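Local coordinates for D-threo-3-hydroxyaspartate dehydratase (PDB 3WQD), which catalyses the pyridoxal-phosphate-dependent deamination of D-threo-3-hydroxyaspartate to oxaloacetate and ammonium, and also acts on D-serine and two L-3-hydroxyaspartates, at residues V52-S57 / V247-D252; V179-G184 / V223-T228; S185-D190 / R256-C261. All blocks are in the same frame, centred on the assembly; numbering follows the deposited sequence.

Interaction 1: residues V52-S57 / V247-D252. With PLP (pyridoxal-5'-phosphate), chain G; 999 ((3S)-3-hydroxy-D-aspartic acid), chain J.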
loop_
_atom_site.group_PDB
_atom_site.type_symbol
_atom_site.label_atom_id
_atom_site.label_comp_id
_atom_site.label_asym_id
_atom_site.label_seq_id
_atom_site.Cartn_x
_atom_site.Cartn_y
_atom_site.Cartn_z
ATOM N N VAL B 52 -5.441 14.767 -8.566
ATOM C CA VAL B 52 -4.193 14.777 -7.812
ATOM C C VAL B 52 -4.096 13.563 -6.894
ATOM O O VAL B 52 -3.075 13.408 -6.229
ATOM C CB VAL B 52 -4.016 16.127 -7.002
ATOM C CG1 VAL B 52 -3.941 17.264 -8.020
ATOM C CG2 VAL B 52 -5.096 16.344 -5.956
ATOM N N LYS B 53 -5.062 12.653 -6.878
ATOM C CA LYS B 53 -4.926 11.508 -5.968
ATOM C C LYS B 53 -3.767 10.601 -6.379
ATOM O O LYS B 53 -3.272 9.792 -5.564
ATOM C CB LYS B 53 -6.194 10.642 -5.930
ATOM C CG LYS B 53 -6.407 9.809 -7.207
ATOM C CD LYS B 53 -7.731 8.964 -7.138
ATOM C CE LYS B 53 -8.109 8.278 -8.469
ATOM N NZ LYS B 53 -6.962 7.740 -9.135
ATOM N N THR B 54 -3.242 10.721 -7.618
ATOM C CA THR B 54 -2.093 9.886 -8.070
ATOM C C THR B 54 -0.819 10.316 -7.274
ATOM O O THR B 54 -0.031 9.410 -6.897
ATOM C CB THR B 54 -1.856 10.085 -9.583
ATOM O OG1 THR B 54 -2.981 9.458 -10.241
ATOM C CG2 THR B 54 -0.607 9.426 -10.039
ATOM N N SER B 55 -0.593 11.638 -7.096
ATOM C CA SER B 55 0.677 12.108 -6.456
ATOM C C SER B 55 0.420 12.622 -5.055
ATOM O O SER B 55 1.329 12.527 -4.208
ATOM C CB SER B 55 1.343 13.233 -7.303
ATOM O OG SER B 55 0.606 14.472 -7.146
ATOM N N LYS B 56 -0.756 13.260 -4.809
ATOM C CA LYS B 56 -1.004 14.011 -3.576
ATOM C C LYS B 56 0.191 14.888 -3.133
ATOM O O LYS B 56 0.479 15.027 -1.928
ATOM C CB LYS B 56 -1.428 13.084 -2.401
ATOM C CG LYS B 56 -2.604 12.218 -2.816
ATOM C CD LYS B 56 -3.178 11.498 -1.586
ATOM C CE LYS B 56 -4.257 10.486 -2.010
ATOM N NZ LYS B 56 -4.792 9.811 -0.817
ATOM N N SER B 57 0.832 15.552 -4.116
ATOM C CA SER B 57 2.031 16.288 -3.851
ATOM C C SER B 57 1.879 17.724 -4.406
ATOM O O SER B 57 1.604 17.883 -5.617
ATOM C CB SER B 57 3.223 15.527 -4.472
ATOM O OG SER B 57 4.454 16.249 -4.108
ATOM N N VAL B 247 -3.516 9.642 -13.574
ATOM C CA VAL B 247 -2.337 8.737 -13.568
ATOM C C VAL B 247 -1.318 9.147 -14.649
ATOM O O VAL B 247 -0.135 8.902 -14.483
ATOM C CB VAL B 247 -2.730 7.226 -13.626
ATOM C CG1 VAL B 247 -3.295 6.906 -15.038
ATOM C CG2 VAL B 247 -1.529 6.384 -13.203
ATOM N N TYR B 248 -1.799 9.813 -15.685
ATOM C CA TYR B 248 -0.949 10.293 -16.781
ATOM C C TYR B 248 0.271 11.070 -16.298
ATOM O O TYR B 248 1.269 11.120 -17.051
ATOM C CB TYR B 248 -1.747 11.149 -17.803
ATOM C CG TYR B 248 -1.882 12.523 -17.304
ATOM C CD1 TYR B 248 -2.872 12.885 -16.411
ATOM C CD2 TYR B 248 -0.965 13.531 -17.709
ATOM C CE1 TYR B 248 -2.947 14.159 -15.860
ATOM C CE2 TYR B 248 -1.031 14.828 -17.205
ATOM C CZ TYR B 248 -2.012 15.159 -16.296
ATOM O OH TYR B 248 -2.064 16.444 -15.819
ATOM N N VAL B 249 0.202 11.771 -15.179
ATOM C CA VAL B 249 1.261 12.616 -14.744
ATOM C C VAL B 249 2.562 11.773 -14.683
ATOM O O VAL B 249 3.686 12.315 -15.061
ATOM C CB VAL B 249 0.951 13.435 -13.446
ATOM C CG1 VAL B 249 0.850 12.536 -12.206
ATOM C CG2 VAL B 249 1.997 14.538 -13.226
ATOM N N PHE B 250 2.425 10.506 -14.243
ATOM C CA PHE B 250 3.583 9.609 -14.193
ATOM C C PHE B 250 3.557 8.481 -15.170
ATOM O O PHE B 250 4.616 7.983 -15.614
ATOM C CB PHE B 250 3.752 8.995 -12.779
ATOM C CG PHE B 250 3.889 10.024 -11.672
ATOM C CD1 PHE B 250 4.638 11.249 -11.846
ATOM C CD2 PHE B 250 3.390 9.750 -10.402
ATOM C CE1 PHE B 250 4.813 12.151 -10.812
ATOM C CE2 PHE B 250 3.571 10.680 -9.358
ATOM C CZ PHE B 250 4.238 11.894 -9.563
ATOM N N PHE B 251 2.338 8.052 -15.573
ATOM C CA PHE B 251 2.154 6.770 -16.254
ATOM C C PHE B 251 2.688 5.579 -15.400
ATOM O O PHE B 251 3.170 5.762 -14.254
ATOM C CB PHE B 251 2.704 6.758 -17.696
ATOM C CG PHE B 251 1.877 7.606 -18.626
ATOM C CD1 PHE B 251 0.521 7.282 -18.879
ATOM C CD2 PHE B 251 2.463 8.674 -19.283
ATOM C CE1 PHE B 251 -0.201 7.995 -19.888
ATOM C CE2 PHE B 251 1.726 9.398 -20.252
ATOM C CZ PHE B 251 0.387 9.083 -20.510
ATOM N N ASP B 252 2.449 4.385 -15.935
ATOM C CA ASP B 252 2.818 3.152 -15.278
ATOM C C ASP B 252 2.687 1.999 -16.239
ATOM O O ASP B 252 2.385 2.210 -17.448
ATOM C CB ASP B 252 1.983 2.966 -13.947
ATOM C CG ASP B 252 0.484 2.886 -14.216
ATOM O OD1 ASP B 252 0.058 2.454 -15.344
ATOM O OD2 ASP B 252 -0.297 3.241 -13.292
HETATM N N1 PLP G . -12.087 10.802 -12.033
HETATM C C2 PLP G . -12.485 9.929 -11.091
HETATM C C2A PLP G . -13.809 10.063 -10.411
HETATM C C3 PLP G . -11.682 8.759 -10.821
HETATM O O3 PLP G . -12.068 7.879 -9.904
HETATM C C4 PLP G . -10.398 8.655 -11.500
HETATM C C4A PLP G . -9.539 7.523 -11.286
HETATM C C5 PLP G . -10.052 9.736 -12.408
HETATM C C6 PLP G . -10.953 10.775 -12.702
HETATM C C5A PLP G . -8.686 9.704 -13.083
HETATM O O4P PLP G . -8.512 8.554 -13.897
HETATM P P PLP G . -6.991 8.262 -14.367
HETATM O O1P PLP G . -6.555 9.500 -15.114
HETATM O O2P PLP G . -7.206 7.071 -15.271
HETATM O O3P PLP G . -6.214 8.020 -13.162
HETATM O OD2 999 J . -8.468 2.110 -11.454
HETATM C CG 999 J . -8.030 3.297 -11.332
HETATM O OD1 999 J . -6.799 3.531 -11.106
HETATM C CB 999 J . -9.009 4.467 -11.482
HETATM O OB 999 J . -10.355 3.898 -11.781
HETATM C CA 999 J . -9.093 5.332 -10.250
HETATM N N 999 J . -10.004 6.455 -10.508
HETATM C C 999 J . -9.508 4.593 -9.049
HETATM O OXT 999 J . -8.773 3.810 -8.477
HETATM O O 999 J . -10.657 4.904 -8.599
#

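Interaction 2: residues V179-G184 / V223-T228. With PLP (pyridoxal-5'-phosphate), chain G; 999 ((3S)-3-hydroxy-D-aspartic acid), chain J.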
loop_
_atom_site.group_PDB
_atom_site.type_symbol
_atom_site.label_atom_id
_atom_site.label_comp_id
_atom_site.label_asym_id
_atom_site.label_seq_id
_atom_site.Cartn_x
_atom_site.Cartn_y
_atom_site.Cartn_z
ATOM N N VAL B 179 -22.696 17.536 -14.163
ATOM C CA VAL B 179 -22.668 16.050 -14.141
ATOM C C VAL B 179 -21.217 15.613 -14.396
ATOM O O VAL B 179 -20.416 16.309 -15.066
ATOM C CB VAL B 179 -23.569 15.388 -15.222
ATOM C CG1 VAL B 179 -25.050 15.550 -14.746
ATOM C CG2 VAL B 179 -23.373 16.061 -16.609
ATOM N N LEU B 180 -20.834 14.448 -13.866
ATOM C CA LEU B 180 -19.511 13.933 -14.160
ATOM C C LEU B 180 -19.600 12.423 -14.313
ATOM O O LEU B 180 -20.504 11.751 -13.729
ATOM C CB LEU B 180 -18.470 14.296 -13.062
ATOM C CG LEU B 180 -18.608 13.472 -11.729
ATOM C CD1 LEU B 180 -17.271 13.646 -10.930
ATOM C CD2 LEU B 180 -19.760 13.950 -10.837
ATOM N N THR B 181 -18.639 11.866 -15.048
ATOM C CA THR B 181 -18.536 10.431 -15.189
ATOM C C THR B 181 -17.046 10.057 -15.241
ATOM O O THR B 181 -16.228 10.896 -15.698
ATOM C CB THR B 181 -19.298 9.931 -16.461
ATOM O OG1 THR B 181 -19.387 8.500 -16.357
ATOM C CG2 THR B 181 -18.605 10.354 -17.702
ATOM N N HIS B 182 -16.755 8.792 -14.896
ATOM C CA HIS B 182 -15.412 8.258 -15.064
ATOM C C HIS B 182 -15.503 6.940 -15.716
ATOM O O HIS B 182 -16.042 5.955 -15.106
ATOM C CB HIS B 182 -14.793 8.061 -13.633
ATOM C CG HIS B 182 -13.519 7.241 -13.607
ATOM N ND1 HIS B 182 -12.343 7.611 -14.316
ATOM C CD2 HIS B 182 -13.207 6.102 -12.904
ATOM C CE1 HIS B 182 -11.344 6.691 -13.974
ATOM N NE2 HIS B 182 -11.889 5.762 -13.193
ATOM N N ALA B 183 -15.033 6.815 -16.976
ATOM C CA ALA B 183 -15.192 5.520 -17.654
ATOM C C ALA B 183 -14.010 4.606 -17.341
ATOM O O ALA B 183 -13.145 4.336 -18.230
ATOM C CB ALA B 183 -15.421 5.710 -19.174
ATOM N N GLY B 184 -13.910 4.157 -16.080
ATOM C CA GLY B 184 -12.764 3.346 -15.607
ATOM C C GLY B 184 -12.669 1.984 -16.246
ATOM O O GLY B 184 -11.635 1.347 -16.122
ATOM N N VAL B 223 -20.043 19.720 -17.680
ATOM C CA VAL B 223 -20.042 18.307 -18.136
ATOM C C VAL B 223 -18.598 17.861 -17.974
ATOM O O VAL B 223 -17.722 18.311 -18.752
ATOM C CB VAL B 223 -20.615 18.110 -19.555
ATOM C CG1 VAL B 223 -20.498 16.633 -19.947
ATOM C CG2 VAL B 223 -22.041 18.603 -19.549
ATOM N N SER B 224 -18.340 16.886 -17.068
ATOM C CA SER B 224 -16.921 16.517 -16.733
ATOM C C SER B 224 -16.782 15.022 -16.980
ATOM O O SER B 224 -17.560 14.176 -16.467
ATOM C CB SER B 224 -16.756 16.836 -15.259
ATOM O OG SER B 224 -15.439 16.492 -14.823
ATOM N N VAL B 225 -15.824 14.634 -17.823
ATOM C CA VAL B 225 -15.561 13.203 -18.089
ATOM C C VAL B 225 -14.111 12.882 -17.761
ATOM O O VAL B 225 -13.295 13.830 -17.641
ATOM C CB VAL B 225 -15.857 12.795 -19.572
ATOM C CG1 VAL B 225 -17.313 13.241 -19.956
ATOM C CG2 VAL B 225 -14.854 13.470 -20.522
ATOM N N GLY B 226 -13.771 11.590 -17.748
ATOM C CA GLY B 226 -12.350 11.269 -17.906
ATOM C C GLY B 226 -11.872 10.041 -17.212
ATOM O O GLY B 226 -12.267 9.758 -16.099
ATOM N N SER B 227 -10.923 9.392 -17.888
ATOM C CA SER B 227 -9.920 8.463 -17.335
ATOM C C SER B 227 -8.683 8.807 -18.202
ATOM O O SER B 227 -8.847 9.411 -19.298
ATOM C CB SER B 227 -10.319 6.998 -17.480
ATOM O OG SER B 227 -10.400 6.621 -18.843
ATOM N N THR B 228 -7.497 8.429 -17.780
ATOM C CA THR B 228 -6.331 8.748 -18.602
ATOM C C THR B 228 -6.454 8.126 -20.006
ATOM O O THR B 228 -6.193 8.810 -20.981
ATOM C CB THR B 228 -5.007 8.376 -17.827
ATOM O OG1 THR B 228 -4.735 9.436 -16.958
ATOM C CG2 THR B 228 -3.819 8.238 -18.872
HETATM N N1 PLP G . -12.087 10.802 -12.033
HETATM C C2 PLP G . -12.485 9.929 -11.091
HETATM C C2A PLP G . -13.809 10.063 -10.411
HETATM C C3 PLP G . -11.682 8.759 -10.821
HETATM O O3 PLP G . -12.068 7.879 -9.904
HETATM C C4 PLP G . -10.398 8.655 -11.500
HETATM C C4A PLP G . -9.539 7.523 -11.286
HETATM C C5 PLP G . -10.052 9.736 -12.408
HETATM C C6 PLP G . -10.953 10.775 -12.702
HETATM C C5A PLP G . -8.686 9.704 -13.083
HETATM O O4P PLP G . -8.512 8.554 -13.897
HETATM P P PLP G . -6.991 8.262 -14.367
HETATM O O1P PLP G . -6.555 9.500 -15.114
HETATM O O2P PLP G . -7.206 7.071 -15.271
HETATM O O3P PLP G . -6.214 8.020 -13.162
HETATM O OD2 999 J . -8.468 2.110 -11.454
HETATM C CG 999 J . -8.030 3.297 -11.332
HETATM O OD1 999 J . -6.799 3.531 -11.106
HETATM C CB 999 J . -9.009 4.467 -11.482
HETATM O OB 999 J . -10.355 3.898 -11.781
HETATM C CA 999 J . -9.093 5.332 -10.250
HETATM N N 999 J . -10.004 6.455 -10.508
HETATM C C 999 J . -9.508 4.593 -9.049
HETATM O OXT 999 J . -8.773 3.810 -8.477
HETATM O O 999 J . -10.657 4.904 -8.599
#

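Interaction 3: residues S185-D190 / R256-C261. With 999 ((3S)-3-hydroxy-D-aspartic acid), chain J; PLP (pyridoxal-5'-phosphate), chain G.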
loop_
_atom_site.group_PDB
_atom_site.type_symbol
_atom_site.label_atom_id
_atom_site.label_comp_id
_atom_site.label_asym_id
_atom_site.label_seq_id
_atom_site.Cartn_x
_atom_site.Cartn_y
_atom_site.Cartn_z
ATOM N N SER B 185 -13.718 1.531 -16.976
ATOM C CA SER B 185 -13.623 0.259 -17.693
ATOM C C SER B 185 -12.610 0.391 -18.838
ATOM O O SER B 185 -12.198 -0.651 -19.382
ATOM C CB SER B 185 -14.948 -0.205 -18.320
ATOM O OG SER B 185 -15.345 0.616 -19.448
ATOM N N SER B 186 -12.100 1.594 -19.102
ATOM C CA SER B 186 -11.078 1.767 -20.153
ATOM C C SER B 186 -9.800 0.951 -19.785
ATOM O O SER B 186 -8.973 0.581 -20.656
ATOM C CB SER B 186 -10.740 3.249 -20.340
ATOM O OG SER B 186 -10.075 3.740 -19.137
ATOM N N TYR B 187 -9.605 0.668 -18.484
ATOM C CA TYR B 187 -8.385 -0.049 -18.028
ATOM C C TYR B 187 -8.414 -1.502 -18.442
ATOM O O TYR B 187 -7.369 -2.171 -18.379
ATOM C CB TYR B 187 -8.301 0.018 -16.509
ATOM C CG TYR B 187 -7.850 1.338 -15.974
ATOM C CD1 TYR B 187 -8.243 2.582 -16.497
ATOM C CD2 TYR B 187 -6.921 1.374 -14.892
ATOM C CE1 TYR B 187 -7.833 3.785 -15.894
ATOM C CE2 TYR B 187 -6.468 2.569 -14.355
ATOM C CZ TYR B 187 -6.932 3.781 -14.816
ATOM O OH TYR B 187 -6.482 4.959 -14.257
ATOM N N GLU B 188 -9.569 -1.991 -18.940
ATOM C CA GLU B 188 -9.660 -3.355 -19.414
ATOM C C GLU B 188 -9.345 -3.458 -20.914
ATOM O O GLU B 188 -9.339 -4.581 -21.427
ATOM C CB GLU B 188 -11.070 -3.842 -19.256
ATOM C CG GLU B 188 -11.460 -4.111 -17.834
ATOM C CD GLU B 188 -12.957 -3.984 -17.738
ATOM O OE1 GLU B 188 -13.706 -4.330 -18.713
ATOM O OE2 GLU B 188 -13.390 -3.439 -16.790
ATOM N N LEU B 189 -9.093 -2.345 -21.582
ATOM C CA LEU B 189 -8.950 -2.301 -23.061
ATOM C C LEU B 189 -7.459 -2.221 -23.409
ATOM O O LEU B 189 -6.620 -1.947 -22.539
ATOM C CB LEU B 189 -9.683 -1.083 -23.641
ATOM C CG LEU B 189 -11.205 -1.114 -23.318
ATOM C CD1 LEU B 189 -11.913 0.113 -23.926
ATOM C CD2 LEU B 189 -11.869 -2.458 -23.696
ATOM N N ASP B 190 -7.141 -2.511 -24.650
ATOM C CA ASP B 190 -5.765 -2.481 -25.118
ATOM C C ASP B 190 -5.576 -2.245 -26.609
ATOM O O ASP B 190 -4.496 -2.552 -27.148
ATOM C CB ASP B 190 -5.010 -3.753 -24.698
ATOM C CG ASP B 190 -5.673 -5.017 -25.273
ATOM O OD1 ASP B 190 -6.182 -4.954 -26.376
ATOM O OD2 ASP B 190 -5.661 -6.062 -24.596
ATOM N N ARG B 256 0.977 1.427 -19.956
ATOM C CA ARG B 256 1.809 0.949 -21.065
ATOM C C ARG B 256 1.080 -0.193 -21.800
ATOM O O ARG B 256 0.942 -0.221 -23.061
ATOM C CB ARG B 256 3.187 0.500 -20.546
ATOM C CG ARG B 256 4.080 0.003 -21.683
ATOM C CD ARG B 256 3.923 -1.487 -21.878
ATOM N NE ARG B 256 4.961 -2.022 -22.757
ATOM C CZ ARG B 256 5.011 -3.322 -23.123
ATOM N NH1 ARG B 256 4.120 -4.211 -22.637
ATOM N NH2 ARG B 256 5.932 -3.762 -23.914
ATOM N N ASN B 257 0.542 -1.142 -21.001
ATOM C CA ASN B 257 -0.172 -2.272 -21.560
ATOM C C ASN B 257 -1.496 -1.889 -22.254
ATOM O O ASN B 257 -1.876 -2.514 -23.260
ATOM C CB ASN B 257 -0.409 -3.348 -20.554
ATOM C CG ASN B 257 0.834 -4.185 -20.285
ATOM O OD1 ASN B 257 1.733 -4.262 -21.162
ATOM N ND2 ASN B 257 0.889 -4.859 -19.124
ATOM N N ILE B 258 -2.149 -0.858 -21.730
ATOM C CA ILE B 258 -3.394 -0.398 -22.340
ATOM C C ILE B 258 -3.033 0.185 -23.717
ATOM O O ILE B 258 -3.880 0.154 -24.664
ATOM C CB ILE B 258 -4.137 0.639 -21.403
ATOM C CG1 ILE B 258 -4.688 -0.099 -20.204
ATOM C CG2 ILE B 258 -5.281 1.349 -22.176
ATOM C CD1 ILE B 258 -5.018 0.921 -19.059
ATOM N N GLY B 259 -1.853 0.798 -23.842
ATOM C CA GLY B 259 -1.304 1.214 -25.133
ATOM C C GLY B 259 -1.220 2.714 -25.213
ATOM O O GLY B 259 -1.048 3.217 -26.309
ATOM N N VAL B 260 -1.449 3.443 -24.119
ATOM C CA VAL B 260 -1.472 4.879 -24.212
ATOM C C VAL B 260 -0.143 5.516 -23.822
ATOM O O VAL B 260 -0.020 6.778 -23.846
ATOM C CB VAL B 260 -2.627 5.484 -23.405
ATOM C CG1 VAL B 260 -3.977 4.986 -24.025
ATOM C CG2 VAL B 260 -2.532 5.067 -21.931
ATOM N N CYS B 261 0.864 4.694 -23.467
ATOM C CA CYS B 261 2.183 5.262 -23.292
ATOM C C CYS B 261 3.156 4.091 -23.578
ATOM O O CYS B 261 2.770 2.930 -23.727
ATOM C CB CYS B 261 2.399 5.849 -21.902
ATOM S SG CYS B 261 2.420 4.585 -20.605
HETATM O OD2 999 J . -8.468 2.110 -11.454
HETATM C CG 999 J . -8.030 3.297 -11.332
HETATM O OD1 999 J . -6.799 3.531 -11.106
HETATM C CB 999 J . -9.009 4.467 -11.482
HETATM O OB 999 J . -10.355 3.898 -11.781
HETATM C CA 999 J . -9.093 5.332 -10.250
HETATM N N 999 J . -10.004 6.455 -10.508
HETATM C C 999 J . -9.508 4.593 -9.049
HETATM O OXT 999 J . -8.773 3.810 -8.477
HETATM O O 999 J . -10.657 4.904 -8.599
HETATM N N1 PLP G . -12.087 10.802 -12.033
HETATM C C2 PLP G . -12.485 9.929 -11.091
HETATM C C2A PLP G . -13.809 10.063 -10.411
HETATM C C3 PLP G . -11.682 8.759 -10.821
HETATM O O3 PLP G . -12.068 7.879 -9.904
HETATM C C4 PLP G . -10.398 8.655 -11.500
HETATM C C4A PLP G . -9.539 7.523 -11.286
HETATM C C5 PLP G . -10.052 9.736 -12.408
HETATM C C6 PLP G . -10.953 10.775 -12.702
HETATM C C5A PLP G . -8.686 9.704 -13.083
HETATM O O4P PLP G . -8.512 8.554 -13.897
HETATM P P PLP G . -6.991 8.262 -14.367
HETATM O O1P PLP G . -6.555 9.500 -15.114
HETATM O O2P PLP G . -7.206 7.071 -15.271
HETATM O O3P PLP G . -6.214 8.020 -13.162
HETATM O O HOH W 1 -1.931 -2.261 -26.066
#

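Interaction 1: residues V52-S57 / V247-D252
The methyl CG2 of Thr54 packs obliquely against the Phe250 ring, 4.0 Å from Phe250 CD2, and the two side chains run antiparallel as they pass. Both belong to loops that follow barrel strands in the TIM-barrel domain of the alanine racemase type: the loop 52-57 comes after strand 47-48, and strand 242-243 leads into the loop 247-252. Thr54 suits its place because it turns a methyl to the apolar side. With chi1 at -70°, CG2 is trans to the backbone N and meets both the phenylalanine and Val249 CG1, at 4.1 Å from the latter, while OG1 lies beside Val247 N. That approach is no hydrogen bond, since its angle is poor; the Val247 N-H points instead to the cofactor phosphate, with a bond of 3.2 Å to PLP O3P and a weak one to O1P. Val249 CG1 also covers one face of the Phe250 ring above its centre, and Tyr372 meets that ring edge-to-face, so aliphatic carbons and a second ring pack against the phenylalanine. Ser55 adds its CB, obliquely placed 3.9 Å from Phe250 CZ. Its hydroxyl is turned back to its own chain, where Ser55 OG accepts from Ser57 N at 3.2 Å, an ST turn just ahead of helix 58-67. A serine thus gives carbon to the ring and oxygen to the turn. Lys53, inferred to carry the cofactor as its aldimine, is detached here: PLP C4A lies 1.4 Å from the ligand N, consistent with an external aldimine. The lysine chain, extended until it bends at chi4 (40°), brings NZ to 3.4 Å from the ligand CA.

Interaction 2: residues V179-G184 / V223-T228
His182 ND1 donates to Gly226 O at 2.8 Å, nearly straight at 174° and onto a lone pair in the carbonyl plane. Also at the ring edge, His182 NE2 donates to the ligand OB at 2.8 Å. CG is trans to the backbone N (chi1 168°), which carries the ring out to the cofactor and Gly226 O: His182 CE1 lies 3.3 Å from PLP C4 over one ring face, and Gly184 N sits over the opposite face. With both nitrogens engaged, the ring cannot easily rotate, and an imidazole is suited to bridge the two oxygens. A leucine in its place would probably leave the ligand hydroxyl and Gly226 O without their donors and lose the flat cover over the pyridine. Thr228 grips the phosphate, its N on PLP O2P at 2.9 Å and OG1 on O1P at 2.6 Å, where a helix starts. Behind these, Gly226 has phi 149°, where a side chain would jam against the preceding carbonyl. Glu202 OE2 accepts from both Ala183 N and Gly226 N, so one carboxylate oxygen joins the two loops. Farther back the parallel strands pair through Ser224 N to Val179 O and Thr181 N to Ser224 O, both 2.9 Å. Val179 and Val223 point toward helix 192-215, whereas Leu180 and Ser224 face Trp142 of strand 140-146; strands 175-180 and 222-225 are thus adjacent staves of the barrel, with that helix packed outside.

Interaction 3: residues S185-D190 / R256-C261
Asp190 and Ile258 bring their backbones within 4.2 Å, CA to CA, and CA-H...O contacts run both ways, from Asp190 CA to Ile258 O (3.3 Å) and from Ile258 CA to Leu189 O. No conventional hydrogen bond joins the segments directly. A 3-10 turn beyond barrel strand 175-180 here meets the end of helix 253-258, which closes in a Schellman motif with Gly259 as its C-prime residue; phi of 114° at that point suits a glycine. Ile258 carries the contact. Its chi1 of -71° sets CG1 beside the backbone N, and the branch reaches across to the turn: CG1 lies 3.5 Å from Leu189 O, and CD1 lies 3.7 Å from Tyr187 CA, obliquely near the ring. A branched aliphatic chain suits this place because its branches pack on the turn, and Leu195 of helix 192-215 also touches it. Ile258 CD1 thus meets the root of Tyr187, while the hydroxyl lies at the other end and donates to PLP O2P, near the ring plane; the 2.5 Å between Tyr187 OH and PLP O2P is unusually short, and its exact length should not be pressed. The ring carbon CE2 comes 3.4 Å from the ligand OD1, so one tyrosine touches both cofactor and ligand. At the outer margin one water donates to Asp190 O and to Asn257 O, each at 2.8 Å.

In the fold
From the N terminus, 52-57 is the first segment met, and interaction 1 closes a long loop when 247-252 returns to it. Interaction 2, between 179-184 and 223-228, is nested inside that loop and closes a shorter one holding helix 192-215. Interaction 3 crosses both: its 185-190 segment lies within each of those loops, its partner 256-261 beyond their ends. Together they join the loops after strands 47-48, 175-180, 222-225 and 242-243 to helix 253-258. They meet directly where Thr228 OG1 contacts Tyr248 N, where Ser227 OG contacts Ser186 OG, and where Phe251 packs on Cys261. All three reach the same cofactor and ligand.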